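Local coordinates for acetate kinase (PDB 4H0O) that catalyses phosphoryl transfer between acetyl phosphate and orthophosphate, forming acetate and pyrophosphate, as a pyrophosphate-dependent acetate kinase of the ASKHA superfamily, at the interface of chains A and B. Coordinates in Å, arbitrary orientation; residue numbers count along the deposited sequence, not the author numbering. Chains: chain A/B, Acetate kinase.

Contact 1: the interface of chains A and B. Residues chain A 170-171, 174; chain B 256, 268-269, 272-273, 277.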
loop_
_atom_site.group_PDB
_atom_site.type_symbol
_atom_site.label_atom_id
_atom_site.label_comp_id
_atom_site.label_asym_id
_atom_site.label_seq_id
_atom_site.Cartn_x
_atom_site.Cartn_y
_atom_site.Cartn_z
ATOM N N ILE A 170 -8.678 6.403 -8.860
ATOM C CA ILE A 170 -9.888 5.846 -9.468
ATOM C C ILE A 170 -10.656 6.974 -10.163
ATOM O O ILE A 170 -10.502 8.142 -9.800
ATOM C CB ILE A 170 -10.785 5.146 -8.414
ATOM C CG1 ILE A 170 -11.229 6.131 -7.328
ATOM C CG2 ILE A 170 -10.060 3.957 -7.799
ATOM C CD1 ILE A 170 -12.023 5.484 -6.190
ATOM N N PRO A 171 -11.487 6.640 -11.165
ATOM C CA PRO A 171 -12.153 7.727 -11.892
ATOM C C PRO A 171 -13.358 8.273 -11.128
ATOM O O PRO A 171 -13.864 7.606 -10.218
ATOM C CB PRO A 171 -12.636 7.035 -13.166
ATOM C CG PRO A 171 -12.936 5.637 -12.709
ATOM C CD PRO A 171 -11.868 5.313 -11.689
ATOM N N TYR A 174 -16.524 7.809 -8.447
ATOM C CA TYR A 174 -16.041 7.049 -7.298
ATOM C C TYR A 174 -14.901 7.762 -6.569
ATOM O O TYR A 174 -14.721 7.594 -5.359
ATOM C CB TYR A 174 -15.619 5.647 -7.743
ATOM C CG TYR A 174 -16.615 5.015 -8.691
ATOM C CD1 TYR A 174 -17.750 4.377 -8.210
ATOM C CD2 TYR A 174 -16.428 5.073 -10.066
ATOM C CE1 TYR A 174 -18.667 3.807 -9.071
ATOM C CE2 TYR A 174 -17.341 4.507 -10.934
ATOM C CZ TYR A 174 -18.457 3.875 -10.431
ATOM O OH TYR A 174 -19.368 3.308 -11.292
ATOM N N MET B 256 -18.087 -0.447 -4.083
ATOM C CA MET B 256 -18.375 -0.270 -5.503
ATOM C C MET B 256 -19.169 -1.447 -6.075
ATOM O O MET B 256 -19.977 -1.260 -6.984
ATOM C CB MET B 256 -17.088 -0.044 -6.305
ATOM C CG MET B 256 -16.440 1.314 -6.074
ATOM S SD MET B 256 -14.808 1.456 -6.835
ATOM C CE MET B 256 -15.231 1.439 -8.580
ATOM N N ILE B 268 -13.507 -1.392 -14.163
ATOM C CA ILE B 268 -13.185 -0.018 -13.774
ATOM C C ILE B 268 -11.769 0.096 -13.196
ATOM O O ILE B 268 -10.991 0.966 -13.602
ATOM C CB ILE B 268 -14.206 0.536 -12.757
ATOM C CG1 ILE B 268 -15.574 0.739 -13.417
ATOM C CG2 ILE B 268 -13.722 1.847 -12.176
ATOM C CD1 ILE B 268 -16.720 0.960 -12.425
ATOM N N LEU B 269 -11.439 -0.790 -12.258
ATOM C CA LEU B 269 -10.150 -0.750 -11.568
ATOM C C LEU B 269 -8.977 -1.198 -12.446
ATOM O O LEU B 269 -7.828 -0.837 -12.185
ATOM C CB LEU B 269 -10.205 -1.588 -10.283
ATOM C CG LEU B 269 -11.249 -1.165 -9.247
ATOM C CD1 LEU B 269 -11.163 -2.015 -7.985
ATOM C CD2 LEU B 269 -11.096 0.309 -8.903
ATOM N N LYS B 272 -10.139 1.462 -16.396
ATOM C CA LYS B 272 -10.620 2.837 -16.325
ATOM C C LYS B 272 -10.145 3.577 -15.077
ATOM O O LYS B 272 -10.828 4.478 -14.586
ATOM C CB LYS B 272 -12.149 2.872 -16.402
ATOM C CG LYS B 272 -12.703 2.719 -17.810
ATOM C CD LYS B 272 -13.011 1.264 -18.127
ATOM C CE LYS B 272 -13.676 1.125 -19.486
ATOM N NZ LYS B 272 -13.656 -0.282 -19.973
ATOM N N SER B 273 -8.976 3.204 -14.567
ATOM C CA SER B 273 -8.400 3.891 -13.411
ATOM C C SER B 273 -6.991 4.426 -13.680
ATOM O O SER B 273 -6.645 4.741 -14.822
ATOM C CB SER B 273 -8.395 2.970 -12.191
ATOM O OG SER B 273 -9.707 2.536 -11.888
ATOM N N GLY B 277 -7.894 7.348 -15.420
ATOM C CA GLY B 277 -9.054 7.697 -14.619
ATOM C C GLY B 277 -8.993 9.037 -13.906
ATOM O O GLY B 277 -10.021 9.696 -13.737
#
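A:Pro171 and A:Tyr174 press into an apolar surface of chain B made by helices 251-260 and 262-271, the turn after the latter, and helix 274-279. This is an apolar helix-and-loop patch in the two-fold dimer of an acetokinase-family enzyme with the ribonuclease H-like ASKHA fold. The proline sits over the end of helix 262-271. CG of A:Pro171 meets the branch methyl CG2 of B:Ile268 at 3.9 Å, while CB packs against CA of B:Gly277 on the following helix, so the ring is held from two directions. The backbone carbonyl O of B:Lys272 also faces the ring, 3.4 Å from CB of A:Pro171. Nearby, the B:Ser273 hydroxyl OG donates to the carbonyl O of B:Ile268 at 2.7 Å, approaching from above the carbonyl plane, 41° out of it. That bond probably steadies the end of the helix and leaves OG of B:Ser273 3.5 Å from CD of A:Pro171.

A:Tyr174 takes one aliphatic end over its face and another at its rim. The terminal methyl CE of B:Met256 lies over that face, 3.9 Å from the ring centroid of A:Tyr174 and shifted toward the rim, in a CH-pi contact. The methionine chain runs extended through chi2 and then bends at chi3 (68°), which turns CE up to the ring. On the same side of the plane but beyond the rim, CD1 of B:Ile268 comes within 3.7 Å of the phenolic OH of A:Tyr174. With CG1 anti to its carbonyl carbon (chi1 -69°), the isoleucine divides its branches, sending CD1 to the tyrosine and CG2 to the proline. Beside the proline, CG2 of A:Ile170 and CD2 of B:Leu269 lie alongside each other.

Contact 2: the interface of chains A and B. Residues chain A 168, 232-234, 237; chain B 249-252.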
loop_
_atom_site.group_PDB
_atom_site.type_symbol
_atom_site.label_atom_id
_atom_site.label_comp_id
_atom_site.label_asym_id
_atom_site.label_seq_id
_atom_site.Cartn_x
_atom_site.Cartn_y
_atom_site.Cartn_z
ATOM N N TYR A 168 -7.547 8.559 -4.183
ATOM C CA TYR A 168 -7.177 7.276 -4.767
ATOM C C TYR A 168 -7.250 7.341 -6.296
ATOM O O TYR A 168 -8.095 8.038 -6.861
ATOM C CB TYR A 168 -8.081 6.169 -4.233
ATOM C CG TYR A 168 -7.877 5.896 -2.766
ATOM C CD1 TYR A 168 -6.808 5.127 -2.333
ATOM C CD2 TYR A 168 -8.749 6.408 -1.814
ATOM C CE1 TYR A 168 -6.612 4.872 -0.994
ATOM C CE2 TYR A 168 -8.562 6.159 -0.471
ATOM C CZ TYR A 168 -7.492 5.389 -0.067
ATOM O OH TYR A 168 -7.291 5.133 1.268
ATOM N N GLY A 232 -7.673 5.130 5.459
ATOM C CA GLY A 232 -8.197 5.698 4.230
ATOM C C GLY A 232 -9.623 6.189 4.362
ATOM O O GLY A 232 -9.945 6.952 5.277
ATOM N N ASN A 233 -10.478 5.764 3.436
ATOM C CA ASN A 233 -11.896 6.075 3.512
ATOM C C ASN A 233 -12.541 5.302 4.658
ATOM O O ASN A 233 -13.490 5.774 5.286
ATOM C CB ASN A 233 -12.585 5.737 2.189
ATOM C CG ASN A 233 -14.023 6.211 2.144
ATOM O OD1 ASN A 233 -14.955 5.424 2.318
ATOM N ND2 ASN A 233 -14.211 7.508 1.919
ATOM N N SER A 234 -12.012 4.109 4.922
ATOM C CA SER A 234 -12.514 3.251 5.989
ATOM C C SER A 234 -11.439 3.003 7.047
ATOM O O SER A 234 -10.273 3.364 6.862
ATOM C CB SER A 234 -12.996 1.918 5.416
ATOM O OG SER A 234 -11.908 1.121 4.978
ATOM N N ALA A 237 -8.191 0.173 6.309
ATOM C CA ALA A 237 -6.982 0.423 5.522
ATOM C C ALA A 237 -5.709 0.589 6.358
ATOM O O ALA A 237 -5.762 0.998 7.520
ATOM C CB ALA A 237 -7.186 1.650 4.645
ATOM N N ASP B 249 -7.797 1.638 -0.669
ATOM C CA ASP B 249 -8.548 1.161 0.489
ATOM C C ASP B 249 -9.366 -0.078 0.105
ATOM O O ASP B 249 -10.206 -0.018 -0.792
ATOM C CB ASP B 249 -9.468 2.275 1.000
ATOM C CG ASP B 249 -10.035 1.992 2.384
ATOM O OD1 ASP B 249 -10.402 0.830 2.671
ATOM O OD2 ASP B 249 -10.124 2.947 3.188
ATOM N N PRO B 250 -9.106 -1.211 0.781
ATOM C CA PRO B 250 -9.728 -2.513 0.493
ATOM C C PRO B 250 -11.253 -2.495 0.580
ATOM O O PRO B 250 -11.911 -3.374 0.014
ATOM C CB PRO B 250 -9.159 -3.422 1.589
ATOM C CG PRO B 250 -7.874 -2.782 1.985
ATOM C CD PRO B 250 -8.111 -1.301 1.863
ATOM N N THR B 251 -11.804 -1.512 1.289
ATOM C CA THR B 251 -13.251 -1.379 1.430
ATOM C C THR B 251 -13.872 -0.780 0.159
ATOM O O THR B 251 -15.046 -1.015 -0.144
ATOM C CB THR B 251 -13.612 -0.526 2.671
ATOM O OG1 THR B 251 -13.039 -1.118 3.846
ATOM C CG2 THR B 251 -15.117 -0.433 2.855
ATOM N N ILE B 252 -13.072 -0.022 -0.590
ATOM C CA ILE B 252 -13.554 0.627 -1.812
ATOM C C ILE B 252 -14.125 -0.335 -2.870
ATOM O O ILE B 252 -15.219 -0.088 -3.383
ATOM C CB ILE B 252 -12.499 1.580 -2.434
ATOM C CG1 ILE B 252 -12.136 2.683 -1.439
ATOM C CG2 ILE B 252 -13.026 2.204 -3.713
ATOM C CD1 ILE B 252 -11.172 3.720 -1.989
#
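B:Asp249 meets the loop of A:Ser234 through a two-point polar grip, each carboxylate oxygen taking a different donor. The backbone N of A:Ser234 donates to OD2 of B:Asp249 at 2.8 Å in a nearly straight bond (167° at H), arriving on the syn side but tilted out of the carboxylate plane. The hydroxyl OG of A:Ser234 donates to the syn lone pair of OD1 of B:Asp249, also at 2.8 Å. Chi1 of 71° brings OG in between the serine's own N and carbonyl carbon, where hydroxyl and amide can reach one carboxylate together. OG of A:Ser234 is further hydrogen bonded to the hydroxyl OG1 of B:Thr251 at 2.8 Å, the direction being unsettled. Within chain B, the amide N of B:Thr251 reaches OD1 of B:Asp249 from its anti side at 3.1 Å, so B:Asp249 serves as the N-cap of helix 251-260 while it binds the partner.

Apolar packing flanks this network. One face of the A:Tyr168 ring receives CD1 of B:Ile252, 3.6 Å from CD2 of A:Tyr168 at the rim; CB of B:Asp249 lies on the same side, beyond the rim near the hydroxyl end. Ring and carboxylate planes stand 68° apart. The methyl CB of A:Ala237 rests 3.7 Å from CG of B:Asp249 and packs against this carboxylate carbon.

The site thus joins helix capping to recognition between subunits, and probably helps fix the register of the dimer.

The C-alpha centres of contact 1 and contact 2 lie about 13 Å apart, as neighbouring patches of one two-fold interface. Helix 251-260 of chain B serves both: its first turn belongs to contact 2, and B:Met256 farther along belongs to contact 1. On chain A the segment holding residues 168 to 171 likewise passes from one to the other. A mainly apolar patch and a directional polar one therefore share structural elements, repeated by symmetry. Contact 2 is about 16 Å from the probable catalytic A:Asp154 and contact 1 about 23 Å from B:Asp154, suggesting chiefly structural roles.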